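PDB 6DXU: glycosyl hydrolase family 2, TIM barrel domain protein from Parabacteroides merdae ATCC 43184, which hydrolyses beta-glucuronides as a family 2 glycoside hydrolase of a human gut bacterium, probably releasing glucuronic acid from conjugated compounds. Local coordinates for residues 50-53 with 59-62; 199-204 with 232-237; 352-357 with 617-622; 469-474 with 504-509; 654-659 with 723-728. One frame throughout, in Å; residues are numbered along the deposited sequence.

Contact 1 (50-53 with 59-62)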
# COMPACT_ATOMS: atom_id res chain seq x y z
N ALA D 50 -13.78 0.80 -21.60
CA ALA D 50 -13.21 0.50 -22.90
C ALA D 50 -13.86 -0.71 -23.57
O ALA D 50 -13.82 -0.81 -24.81
CB ALA D 50 -11.70 0.26 -22.80
N VAL D 51 -14.46 -1.62 -22.79
CA VAL D 51 -14.90 -2.91 -23.30
C VAL D 51 -16.38 -3.19 -23.04
O VAL D 51 -16.89 -4.23 -23.48
CB VAL D 51 -14.05 -4.06 -22.72
CG1 VAL D 51 -12.59 -3.89 -23.14
CG2 VAL D 51 -14.18 -4.11 -21.20
N ARG D 52 -17.09 -2.31 -22.34
CA ARG D 52 -18.48 -2.60 -22.00
C ARG D 52 -19.39 -2.51 -23.23
O ARG D 52 -19.08 -1.81 -24.19
CB ARG D 52 -18.97 -1.62 -20.93
CG ARG D 52 -19.02 -0.15 -21.38
CD ARG D 52 -19.45 0.71 -20.19
NE ARG D 52 -19.39 2.14 -20.46
CZ ARG D 52 -19.68 3.06 -19.54
NH1 ARG D 52 -20.06 2.67 -18.33
NH2 ARG D 52 -19.58 4.35 -19.82
N PRO D 53 -20.53 -3.21 -23.21
CA PRO D 53 -21.49 -3.06 -24.31
C PRO D 53 -21.97 -1.62 -24.42
O PRO D 53 -22.19 -0.93 -23.41
CB PRO D 53 -22.64 -4.00 -23.93
CG PRO D 53 -22.14 -4.86 -22.81
CD PRO D 53 -20.99 -4.14 -22.16
N SER D 59 -25.65 6.33 -23.46
CA SER D 59 -24.66 7.07 -22.68
C SER D 59 -23.27 6.48 -22.86
O SER D 59 -22.27 7.20 -22.76
CB SER D 59 -25.04 7.09 -21.20
OG SER D 59 -26.20 7.88 -21.00
N GLU D 60 -23.18 5.17 -23.11
CA GLU D 60 -21.90 4.51 -23.34
C GLU D 60 -21.26 4.92 -24.66
O GLU D 60 -20.07 4.69 -24.86
CB GLU D 60 -22.08 2.99 -23.33
CG GLU D 60 -22.41 2.41 -21.97
CD GLU D 60 -23.91 2.27 -21.73
OE1 GLU D 60 -24.71 2.93 -22.44
OE2 GLU D 60 -24.29 1.48 -20.84
N ALA D 61 -22.04 5.50 -25.58
CA ALA D 61 -21.56 5.87 -26.90
C ALA D 61 -20.78 7.19 -26.91
O ALA D 61 -20.29 7.60 -27.97
CB ALA D 61 -22.75 5.96 -27.86
N VAL D 62 -20.68 7.87 -25.77
CA VAL D 62 -19.78 9.00 -25.57
C VAL D 62 -18.84 8.63 -24.43
O VAL D 62 -19.22 7.83 -23.56
CB VAL D 62 -20.55 10.31 -25.27
CG1 VAL D 62 -21.44 10.71 -26.46
CG2 VAL D 62 -21.37 10.18 -23.98
O HOH W 1 -18.32 2.81 -23.08
O HOH W 2 -18.36 5.71 -22.14
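R52 starts with CG placed between its backbone N and carbonyl carbon (chi1 64°) and then runs out straight, and the extended R52 side chain crosses that of E60, which is bent at chi2 (93°), at about a right angle. The touch itself is a methylene against a flat group: E60 CG lies over one face of the R52 guanidinium, offset toward the rim, with R52 NE 3.4 Å from E60 CG. The carboxylate stands 77° from the guanidinium plane and makes no ion pair with it. E60 CG also lies 3.6 Å from P53 O.

Two waters in the guanidinium plane carry the polar link. Water 1 accepts from R52 NE at 2.9 Å and is hydrogen-bonded to E60 O at 3.1 Å; water 2 accepts from R52 NH2 at 3.0 Å and reaches V62 O at 2.7 Å. The strongest polar partners of both side chains are on the second subunit: R52 NH1 bonds to N435 O and forms a salt bridge with D436 of that subunit, while E60 OE2 accepts from its N435 ND2. A leucine in place of R52 would probably leave both waters without their donor and D436 of the second subunit without its charge partner. The arrangement is a short loop of the sugar binding domain, linked across by water and packed at a subunit interface.

Contact 2 (199-204 with 232-237)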
# COMPACT_ATOMS: atom_id res chain seq x y z
N LEU D 199 5.38 -16.37 -31.42
CA LEU D 199 6.57 -17.15 -31.14
C LEU D 199 6.19 -18.61 -30.99
O LEU D 199 5.08 -18.92 -30.54
CB LEU D 199 7.26 -16.68 -29.85
CG LEU D 199 7.77 -15.24 -29.87
CD1 LEU D 199 8.17 -14.86 -28.45
CD2 LEU D 199 8.96 -15.11 -30.84
N PRO D 200 7.10 -19.53 -31.32
CA PRO D 200 6.90 -20.94 -30.95
C PRO D 200 7.16 -21.14 -29.47
O PRO D 200 7.43 -20.16 -28.76
CB PRO D 200 7.93 -21.68 -31.82
CG PRO D 200 9.06 -20.69 -31.92
CD PRO D 200 8.41 -19.31 -31.97
N GLU D 201 7.13 -22.39 -29.00
CA GLU D 201 7.34 -22.67 -27.58
C GLU D 201 8.69 -22.14 -27.09
O GLU D 201 8.78 -21.56 -26.01
CB GLU D 201 7.26 -24.17 -27.32
CG GLU D 201 5.85 -24.71 -27.30
CD GLU D 201 5.81 -26.23 -27.18
OE1 GLU D 201 4.93 -26.73 -26.45
OE2 GLU D 201 6.68 -26.91 -27.78
N VAL D 202 9.74 -22.34 -27.87
CA VAL D 202 11.09 -21.96 -27.46
C VAL D 202 11.59 -20.90 -28.42
O VAL D 202 11.64 -21.14 -29.63
CB VAL D 202 12.05 -23.16 -27.44
CG1 VAL D 202 13.42 -22.72 -26.94
CG2 VAL D 202 11.49 -24.28 -26.56
N SER D 203 12.01 -19.76 -27.88
CA SER D 203 12.54 -18.69 -28.70
C SER D 203 13.69 -18.03 -27.95
O SER D 203 14.11 -18.48 -26.88
CB SER D 203 11.45 -17.68 -29.08
OG SER D 203 10.83 -17.14 -27.93
N PHE D 204 14.21 -16.95 -28.53
CA PHE D 204 15.32 -16.21 -27.96
C PHE D 204 14.79 -14.92 -27.34
O PHE D 204 14.14 -14.12 -28.03
CB PHE D 204 16.37 -15.90 -29.02
CG PHE D 204 16.95 -17.13 -29.69
CD1 PHE D 204 16.60 -17.46 -31.00
CD2 PHE D 204 17.83 -17.95 -29.02
CE1 PHE D 204 17.12 -18.59 -31.61
CE2 PHE D 204 18.36 -19.07 -29.62
CZ PHE D 204 18.00 -19.40 -30.93
N GLU D 232 7.20 -23.07 -21.50
CA GLU D 232 6.70 -24.43 -21.39
C GLU D 232 7.72 -25.40 -20.81
O GLU D 232 7.40 -26.58 -20.66
CB GLU D 232 6.25 -24.98 -22.75
CG GLU D 232 5.07 -24.27 -23.35
CD GLU D 232 3.78 -24.47 -22.56
OE1 GLU D 232 3.66 -25.46 -21.80
OE2 GLU D 232 2.87 -23.63 -22.73
N ASP D 233 8.92 -24.93 -20.49
CA ASP D 233 9.94 -25.77 -19.83
C ASP D 233 10.33 -26.97 -20.69
O ASP D 233 10.55 -28.08 -20.19
CB ASP D 233 9.44 -26.20 -18.44
CG ASP D 233 10.48 -26.96 -17.65
OD1 ASP D 233 10.13 -28.00 -17.05
OD2 ASP D 233 11.66 -26.53 -17.66
N ILE D 234 10.47 -26.74 -22.01
CA ILE D 234 11.06 -27.75 -22.89
C ILE D 234 12.48 -28.06 -22.43
O ILE D 234 13.27 -27.14 -22.18
CB ILE D 234 11.03 -27.25 -24.35
CG1 ILE D 234 9.60 -26.89 -24.80
CG2 ILE D 234 11.67 -28.27 -25.30
CD1 ILE D 234 8.59 -27.98 -24.56
N ARG D 235 12.81 -29.35 -22.32
CA ARG D 235 14.08 -29.72 -21.68
C ARG D 235 15.27 -29.73 -22.62
O ARG D 235 16.41 -29.54 -22.17
CB ARG D 235 13.96 -31.09 -21.00
CG ARG D 235 12.81 -31.20 -20.01
CD ARG D 235 12.95 -30.28 -18.82
NE ARG D 235 11.84 -30.44 -17.86
CZ ARG D 235 11.80 -31.39 -16.93
NH1 ARG D 235 12.81 -32.26 -16.81
NH2 ARG D 235 10.76 -31.48 -16.11
N LYS D 236 15.06 -29.97 -23.91
CA LYS D 236 16.15 -30.10 -24.86
C LYS D 236 15.78 -29.48 -26.19
O LYS D 236 14.62 -29.48 -26.60
CB LYS D 236 16.53 -31.57 -25.06
CG LYS D 236 17.17 -32.19 -23.83
CD LYS D 236 17.77 -33.54 -24.12
CE LYS D 236 18.56 -34.04 -22.92
NZ LYS D 236 19.93 -33.46 -22.95
N ALA D 237 16.79 -28.95 -26.88
CA ALA D 237 16.60 -28.45 -28.23
C ALA D 237 17.91 -28.59 -28.98
O ALA D 237 18.97 -28.76 -28.38
CB ALA D 237 16.15 -26.99 -28.24
O HOH W 3 8.57 -23.12 -23.78
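E201 is the first residue of 199-204 to meet the other segment, just after P200 has ended the run of strand 194-199. Its extended side chain crosses those of E232 and I234 at about right angles: OE1 lies 4.0 Å from E232 CG, and OE2 lies 3.9 Å from I234 CD1. The two carboxylates, whose like charges would be expected to repel, keep some distance, with E201 OE1 5.0 Å from E232 OE1; N105 ND2 donates to E201 OE1 and so steadies this end. The backbone of the same residue is bridged as well, for water 3 donates to E201 O at 2.7 Å and accepts from E232 N at 2.7 Å.

V202 comes next and supplies the apolar part. With CG1 anti to the backbone N (chi1 -177°), its other methyl, CG2, is the one that meets I234, 3.7 Å from CG1 of that isoleucine. V202 also packs on F228 and V292. From S203 the chain enters strand 203-213, where S203 pairs with Y229.

Within 232-237, R235 NE forms a salt bridge with D233 OD1, met from above the carboxylate plane, and D233 OD2 binds R446 of the third subunit. The contact closes one end of the family 2 beta sandwich, where the loop 230-236 passes from strand 219-229 of one sheet to strand 237-244 of the other.

Contact 3 (352-357 with 617-622)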
# COMPACT_ATOMS: atom_id res chain seq x y z
N MET D 352 17.45 9.57 -42.85
CA MET D 352 18.82 9.10 -42.66
C MET D 352 19.58 9.09 -43.98
O MET D 352 20.78 9.36 -44.00
CB MET D 352 18.82 7.72 -42.01
CG MET D 352 18.17 7.68 -40.59
SD MET D 352 18.86 8.90 -39.46
CE MET D 352 20.56 8.33 -39.38
N ARG D 353 18.89 8.78 -45.08
CA ARG D 353 19.53 8.89 -46.39
C ARG D 353 19.93 10.34 -46.70
O ARG D 353 21.01 10.58 -47.25
CB ARG D 353 18.58 8.35 -47.46
CG ARG D 353 19.04 8.62 -48.91
CD ARG D 353 19.93 7.48 -49.37
NE ARG D 353 21.33 7.84 -49.29
CZ ARG D 353 22.33 6.97 -49.21
NH1 ARG D 353 23.58 7.40 -49.15
NH2 ARG D 353 22.07 5.67 -49.18
N MET D 354 19.07 11.31 -46.36
CA MET D 354 19.41 12.72 -46.53
C MET D 354 20.65 13.10 -45.73
O MET D 354 21.49 13.88 -46.21
CB MET D 354 18.25 13.62 -46.09
CG MET D 354 17.13 13.83 -47.08
SD MET D 354 15.99 15.08 -46.40
CE MET D 354 16.94 16.57 -46.59
N MET D 355 20.76 12.60 -44.49
CA MET D 355 21.96 12.87 -43.69
C MET D 355 23.20 12.31 -44.36
O MET D 355 24.22 13.00 -44.46
CB MET D 355 21.83 12.23 -42.30
CG MET D 355 20.90 12.90 -41.39
SD MET D 355 21.11 12.10 -39.78
CE MET D 355 19.66 12.80 -39.00
N LYS D 356 23.16 11.04 -44.75
CA LYS D 356 24.32 10.41 -45.38
C LYS D 356 24.74 11.16 -46.64
O LYS D 356 25.92 11.45 -46.85
CB LYS D 356 24.01 8.95 -45.69
CG LYS D 356 25.13 8.18 -46.34
CD LYS D 356 26.30 8.00 -45.40
CE LYS D 356 27.46 7.38 -46.16
NZ LYS D 356 28.51 6.90 -45.26
N ASP D 357 23.76 11.55 -47.47
CA ASP D 357 24.04 12.32 -48.67
C ASP D 357 24.61 13.70 -48.35
O ASP D 357 25.16 14.35 -49.25
CB ASP D 357 22.76 12.48 -49.51
CG ASP D 357 22.34 11.19 -50.18
OD1 ASP D 357 23.14 10.23 -50.18
OD2 ASP D 357 21.20 11.14 -50.69
N ARG D 617 11.17 20.91 -41.06
CA ARG D 617 10.51 19.83 -40.35
C ARG D 617 9.75 18.89 -41.28
O ARG D 617 9.35 17.80 -40.85
CB ARG D 617 9.58 20.43 -39.27
CG ARG D 617 9.12 19.46 -38.19
CD ARG D 617 8.42 20.22 -37.05
NE ARG D 617 7.86 19.33 -36.03
CZ ARG D 617 6.55 19.12 -35.86
NH1 ARG D 617 5.66 19.74 -36.64
NH2 ARG D 617 6.14 18.30 -34.90
N ASP D 618 9.57 19.27 -42.55
CA ASP D 618 8.92 18.43 -43.54
C ASP D 618 9.90 17.81 -44.55
O ASP D 618 9.47 17.31 -45.59
CB ASP D 618 7.85 19.24 -44.28
CG ASP D 618 8.43 20.35 -45.14
OD1 ASP D 618 9.67 20.55 -45.15
OD2 ASP D 618 7.64 21.05 -45.79
N PHE D 619 11.20 17.86 -44.27
CA PHE D 619 12.32 17.34 -45.08
C PHE D 619 12.80 18.33 -46.15
O PHE D 619 13.73 17.99 -46.89
CB PHE D 619 12.02 16.00 -45.79
CG PHE D 619 11.91 14.83 -44.85
CD1 PHE D 619 12.75 14.73 -43.75
CD2 PHE D 619 10.98 13.82 -45.08
CE1 PHE D 619 12.66 13.65 -42.87
CE2 PHE D 619 10.89 12.72 -44.22
CZ PHE D 619 11.73 12.63 -43.12
N THR D 620 12.22 19.52 -46.26
CA THR D 620 12.72 20.45 -47.27
C THR D 620 14.10 20.94 -46.87
O THR D 620 14.24 21.54 -45.79
CB THR D 620 11.78 21.64 -47.45
OG1 THR D 620 10.45 21.17 -47.67
CG2 THR D 620 12.24 22.49 -48.66
N PRO D 621 15.13 20.73 -47.68
CA PRO D 621 16.46 21.22 -47.30
C PRO D 621 16.49 22.74 -47.25
O PRO D 621 15.88 23.42 -48.08
CB PRO D 621 17.37 20.69 -48.42
CG PRO D 621 16.54 19.70 -49.18
CD PRO D 621 15.13 20.06 -48.99
N LYS D 622 17.19 23.27 -46.25
CA LYS D 622 17.51 24.69 -46.20
C LYS D 622 18.79 24.95 -46.98
O LYS D 622 19.49 24.03 -47.40
CB LYS D 622 17.66 25.17 -44.76
CG LYS D 622 16.40 25.02 -43.89
CD LYS D 622 16.58 25.77 -42.58
CE LYS D 622 15.62 25.30 -41.51
NZ LYS D 622 15.95 25.94 -40.19
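M354 and F619 are the closest backbone points, their CA atoms 8.6 Å apart, where the helix of 352-357 faces an irregular loop in which F619 takes a left-handed conformation (phi 85°). That gap is spanned by the methionine alone. Its chain reaches straight to SD and then bends at chi3 (73°), which lays the methyl group against the loop: M354 CE stands 3.5 Å from F619 O and 4.1 Å from P621 CG. The sulfur meets the phenylalanine itself, with M354 SD 4.1 Å from F619 CB and 5.0 Å from the centroid of the F619 ring. It stands 46° off the ring normal, a Met-aromatic contact of oblique geometry.

The loop that receives the methionine has its own brace, an Asx turn: D618 OD1 accepts from T620 N at 3.0 Å and from T620 OG1 at 2.7 Å, both from the same face of the carboxylate. On the helix, R353 holds D357 side-on, NE and NH1 both binding OD1 one turn further along.

Around the contact, M354 O accepts from Y625 OH, and P621 packs on Y626, both of helix 623-632. Helix 345-357 connects the paired parallel strands 323-331 and 362-364, a beta-alpha-beta unit of the TIM barrel, and the contact sets M354 of this helix against the loop leading into helix 623-632.

Contact 4 (469-474 with 504-509)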
# COMPACT_ATOMS: atom_id res chain seq x y z
N ARG D 469 27.76 19.24 -21.02
CA ARG D 469 27.58 20.43 -20.18
C ARG D 469 27.16 20.09 -18.74
O ARG D 469 26.02 20.29 -18.31
CB ARG D 469 26.58 21.41 -20.80
CG ARG D 469 26.84 22.84 -20.28
CD ARG D 469 25.64 23.74 -20.48
NE ARG D 469 24.77 23.73 -19.31
CZ ARG D 469 23.76 24.57 -19.13
NH1 ARG D 469 23.50 25.49 -20.05
NH2 ARG D 469 23.01 24.48 -18.03
N CYS D 470 28.14 19.59 -18.00
CA CYS D 470 28.02 19.55 -16.54
C CYS D 470 29.46 19.54 -16.02
O CYS D 470 30.06 18.48 -15.82
CB CYS D 470 27.23 18.35 -16.05
SG CYS D 470 26.95 18.39 -14.26
N GLU D 471 30.02 20.74 -15.87
CA GLU D 471 31.46 20.85 -15.62
C GLU D 471 31.86 20.15 -14.32
O GLU D 471 32.93 19.54 -14.25
CB GLU D 471 31.88 22.32 -15.58
CG GLU D 471 33.39 22.50 -15.56
CD GLU D 471 33.83 23.92 -15.90
OE1 GLU D 471 33.09 24.87 -15.56
OE2 GLU D 471 34.91 24.09 -16.51
N PHE D 472 31.01 20.21 -13.29
CA PHE D 472 31.38 19.57 -12.03
C PHE D 472 31.28 18.05 -12.07
O PHE D 472 31.55 17.41 -11.05
CB PHE D 472 30.54 20.13 -10.87
CG PHE D 472 29.06 19.85 -10.96
CD1 PHE D 472 28.53 18.64 -10.52
CD2 PHE D 472 28.19 20.82 -11.41
CE1 PHE D 472 27.16 18.39 -10.58
CE2 PHE D 472 26.82 20.58 -11.48
CZ PHE D 472 26.30 19.37 -11.06
N CYS D 473 30.91 17.47 -13.21
CA CYS D 473 31.00 16.03 -13.44
C CYS D 473 32.02 15.68 -14.52
O CYS D 473 32.04 14.52 -14.98
CB CYS D 473 29.63 15.45 -13.81
SG CYS D 473 28.43 15.33 -12.44
N ASN D 474 32.86 16.63 -14.96
CA ASN D 474 33.67 16.31 -16.15
C ASN D 474 34.82 15.34 -15.85
O ASN D 474 35.49 14.91 -16.80
CB ASN D 474 34.17 17.59 -16.83
CG ASN D 474 35.25 18.33 -16.03
OD1 ASN D 474 35.56 17.98 -14.89
ND2 ASN D 474 35.80 19.37 -16.64
N MET D 504 39.30 21.81 -25.11
CA MET D 504 39.80 20.45 -25.24
C MET D 504 40.86 20.14 -24.18
O MET D 504 41.02 18.98 -23.80
CB MET D 504 40.34 20.20 -26.65
CG MET D 504 41.67 20.86 -26.98
SD MET D 504 43.10 19.94 -26.37
CE MET D 504 43.09 18.51 -27.45
N GLN D 505 41.59 21.15 -23.72
CA GLN D 505 42.66 20.94 -22.74
C GLN D 505 42.14 20.61 -21.34
O GLN D 505 42.92 20.17 -20.49
CB GLN D 505 43.56 22.18 -22.68
CG GLN D 505 44.26 22.51 -23.99
CD GLN D 505 45.13 23.75 -23.89
OE1 GLN D 505 44.75 24.84 -24.33
NE2 GLN D 505 46.31 23.59 -23.29
N LYS D 506 40.85 20.84 -21.08
CA LYS D 506 40.31 20.61 -19.75
C LYS D 506 39.98 19.15 -19.48
O LYS D 506 39.78 18.78 -18.32
CB LYS D 506 39.05 21.45 -19.54
CG LYS D 506 39.29 22.94 -19.65
CD LYS D 506 38.01 23.72 -19.36
CE LYS D 506 38.19 25.20 -19.63
NZ LYS D 506 36.95 25.96 -19.31
N VAL D 507 39.91 18.31 -20.51
CA VAL D 507 39.44 16.94 -20.35
C VAL D 507 40.34 16.00 -21.14
O VAL D 507 41.03 16.40 -22.09
CB VAL D 507 37.96 16.77 -20.79
CG1 VAL D 507 37.02 17.52 -19.83
CG2 VAL D 507 37.77 17.28 -22.23
N LYS D 508 40.30 14.72 -20.77
CA LYS D 508 41.12 13.74 -21.46
C LYS D 508 40.64 13.53 -22.89
O LYS D 508 41.46 13.50 -23.83
CB LYS D 508 41.12 12.42 -20.69
CG LYS D 508 42.06 11.37 -21.22
CD LYS D 508 42.10 10.19 -20.26
CE LYS D 508 42.97 9.07 -20.80
NZ LYS D 508 42.85 7.81 -20.03
N HIS D 509 39.32 13.40 -23.09
CA HIS D 509 38.75 13.17 -24.41
C HIS D 509 37.66 14.20 -24.64
O HIS D 509 36.60 14.13 -24.00
CB HIS D 509 38.19 11.75 -24.53
CG HIS D 509 39.20 10.68 -24.25
ND1 HIS D 509 40.40 10.60 -24.92
CD2 HIS D 509 39.18 9.63 -23.39
CE1 HIS D 509 41.09 9.57 -24.47
NE2 HIS D 509 40.37 8.96 -23.55
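N474 and V507 form the close part of this contact between two loops of the TIM barrel domain, one following strand 464-468, the other a type I beta turn from M504 to V507 that comes after helix 496-504. The asparagine places CG between its backbone N and carbonyl carbon (chi1 71°), presenting the amide nitrogen to the valine: ND2 lies 3.9 Å from V507 CG1, and N474 CB lies 4.1 Å from the same methyl. This is van der Waals packing, the two side chains running past each other at a slant. Y480 of strand 479-481 touches both N474 and V507, so that the pair rests on the barrel wall.

Farther out, where E471 and K506 are exposed, the association becomes loose. Both chains are extended, E471 leaving with CG anti to its backbone N (chi1 -170°), and they meet only by their charged ends in a long salt bridge of 3.9 Å between E471 OE2 and K506 NZ. The lysine has a stronger partner in E503, whose OE2 forms a salt bridge with the same NZ, and the pull toward E471 is therefore likely to be modest.

The loop that carries E471 and N474 is held by its own backbone, in a turn where N474 N donates to E471 O at 3.0 Å while N474 OD1 stands 3.1 Å from that carbonyl oxygen, acceptor against acceptor.

Contact 5 (654-659 with 723-728)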
# COMPACT_ATOMS: atom_id res chain seq x y z
N ASP D 654 24.50 48.18 -58.29
CA ASP D 654 25.32 47.68 -57.19
C ASP D 654 25.80 46.27 -57.52
O ASP D 654 25.05 45.45 -58.06
CB ASP D 654 24.53 47.63 -55.88
CG ASP D 654 24.44 48.98 -55.20
OD1 ASP D 654 24.88 49.98 -55.79
OD2 ASP D 654 23.92 49.02 -54.06
N ARG D 655 27.04 45.97 -57.16
CA ARG D 655 27.57 44.63 -57.38
C ARG D 655 27.24 43.77 -56.17
O ARG D 655 27.74 44.00 -55.06
CB ARG D 655 29.07 44.68 -57.68
CG ARG D 655 29.35 45.16 -59.11
CD ARG D 655 30.79 44.96 -59.51
NE ARG D 655 31.01 45.11 -60.95
CZ ARG D 655 31.13 46.28 -61.57
NH1 ARG D 655 31.04 47.42 -60.89
NH2 ARG D 655 31.34 46.31 -62.88
N LYS D 656 26.33 42.82 -56.36
CA LYS D 656 25.83 41.99 -55.28
C LYS D 656 26.68 40.74 -55.13
O LYS D 656 27.07 40.11 -56.12
CB LYS D 656 24.38 41.58 -55.54
CG LYS D 656 23.46 42.75 -55.84
CD LYS D 656 23.46 43.76 -54.70
CE LYS D 656 22.93 43.13 -53.42
NZ LYS D 656 22.72 44.13 -52.35
N GLU D 657 26.93 40.37 -53.87
CA GLU D 657 27.69 39.16 -53.60
C GLU D 657 26.84 37.93 -53.90
O GLU D 657 25.67 37.85 -53.49
CB GLU D 657 28.15 39.14 -52.15
CG GLU D 657 29.07 37.97 -51.82
CD GLU D 657 29.71 38.11 -50.44
OE1 GLU D 657 28.97 38.29 -49.46
OE2 GLU D 657 30.95 38.05 -50.35
N ILE D 658 27.42 36.99 -54.65
CA ILE D 658 26.81 35.70 -54.95
C ILE D 658 27.75 34.63 -54.42
O ILE D 658 28.95 34.63 -54.76
CB ILE D 658 26.57 35.52 -56.46
CG1 ILE D 658 25.57 36.57 -56.98
CG2 ILE D 658 26.09 34.11 -56.76
CD1 ILE D 658 25.42 36.56 -58.50
N LEU D 659 27.23 33.74 -53.58
CA LEU D 659 27.98 32.63 -53.01
C LEU D 659 27.55 31.33 -53.68
O LEU D 659 26.36 31.11 -53.91
CB LEU D 659 27.74 32.52 -51.49
CG LEU D 659 28.02 33.77 -50.65
CD1 LEU D 659 27.75 33.49 -49.17
CD2 LEU D 659 29.44 34.26 -50.88
N GLN D 723 16.26 35.07 -59.85
CA GLN D 723 16.01 36.03 -58.79
C GLN D 723 15.63 37.37 -59.39
O GLN D 723 16.23 37.83 -60.36
CB GLN D 723 17.23 36.23 -57.89
CG GLN D 723 17.64 35.02 -57.10
CD GLN D 723 18.79 35.34 -56.17
OE1 GLN D 723 19.90 35.62 -56.62
NE2 GLN D 723 18.52 35.31 -54.86
N GLU D 724 14.63 37.99 -58.78
CA GLU D 724 14.28 39.37 -59.07
C GLU D 724 15.17 40.31 -58.26
O GLU D 724 15.61 39.98 -57.15
CB GLU D 724 12.82 39.63 -58.75
CG GLU D 724 12.25 40.86 -59.43
CD GLU D 724 10.83 41.16 -59.01
OE1 GLU D 724 10.12 40.22 -58.59
OE2 GLU D 724 10.44 42.34 -59.08
N TYR D 725 15.42 41.49 -58.82
CA TYR D 725 16.20 42.51 -58.14
C TYR D 725 15.37 43.78 -58.05
O TYR D 725 14.88 44.28 -59.07
CB TYR D 725 17.53 42.76 -58.87
CG TYR D 725 18.48 43.67 -58.13
CD1 TYR D 725 19.01 43.31 -56.89
CD2 TYR D 725 18.88 44.89 -58.68
CE1 TYR D 725 19.89 44.15 -56.21
CE2 TYR D 725 19.75 45.73 -58.01
CZ TYR D 725 20.26 45.35 -56.78
OH TYR D 725 21.14 46.18 -56.11
N GLN D 726 15.21 44.30 -56.84
CA GLN D 726 14.37 45.45 -56.58
C GLN D 726 15.24 46.61 -56.13
O GLN D 726 16.00 46.48 -55.18
CB GLN D 726 13.31 45.14 -55.52
CG GLN D 726 12.49 46.36 -55.08
CD GLN D 726 11.37 45.99 -54.12
OE1 GLN D 726 10.64 45.01 -54.35
NE2 GLN D 726 11.20 46.77 -53.06
N THR D 727 15.13 47.74 -56.83
CA THR D 727 15.85 48.94 -56.42
C THR D 727 15.00 49.92 -55.62
O THR D 727 15.55 50.79 -54.95
CB THR D 727 16.44 49.66 -57.65
OG1 THR D 727 15.41 49.93 -58.60
CG2 THR D 727 17.50 48.78 -58.31
N ALA D 728 13.67 49.80 -55.67
CA ALA D 728 12.80 50.69 -54.91
C ALA D 728 12.94 50.44 -53.41
O ALA D 728 12.95 49.29 -52.96
CB ALA D 728 11.35 50.50 -55.34
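Van der Waals contacts join Y725 to K656 and D654, and they are all that passes directly between the two segments. The aliphatic part of K656 does most of the touching: CD lies 3.6 Å from Y725 OH, and CG lies 3.9 Å from Y725 CE1, an approach oblique to the ring. Bends at chi2 (-58°) and chi3 (-63°) fold the lysine back so that its middle methylenes reach the phenol while NZ turns to other partners. Beside it, D654 CB comes within 3.7 Å of Y725 OH. The tyrosine gets there by standing with CG anti to its own N (chi1 -172°), its ring crossing a wide gap, since the CA atoms of K656 and Y725 are about 10.1 Å apart.

Hydrogen bonds and charges fix these groups from outside the pair. Y725 OH binds G651 O, and D654 OD2 accepts from G651 N, so Y725 and D654 are both bonded to the backbone of G651. K656 NZ donates to W649 O and forms a salt bridge with E526. Within 723-728, Q726 NE2 donates to A728 O at 3.1 Å, just past the end of the strand.

A valine in place of Y725 would probably open a gap beside the lysine methylenes and leave G651 O without its hydroxyl partner. Strand 655-662 belongs to an antiparallel sheet and strand 715-726 to a mixed one; the contact joins the start of the one strand to the end of the other, across the two sheets, as in a beta sandwich, which the two sheets appear to form.

How the contacts relate
From the N terminus, contact 1 closes a very short loop after helix 48-51 in the sugar binding domain. Contact 2 follows in series, closing around strands 203-213 and 219-229 of the next beta sandwich. Contact 3 spans by far the longest stretch, joining an early helix of the TIM barrel to the loop before helix 623-632, and contact 4, between two barrel loops, falls wholly within that span. Contact 5 opens after contact 3 has closed and links two sheets of a later domain. No two contacts cross or touch. The nearest neighbours are contacts 3 and 5, about 12 Å apart between nearest atoms, while contacts 2 and 5 lie on opposite sides of the chain's centre.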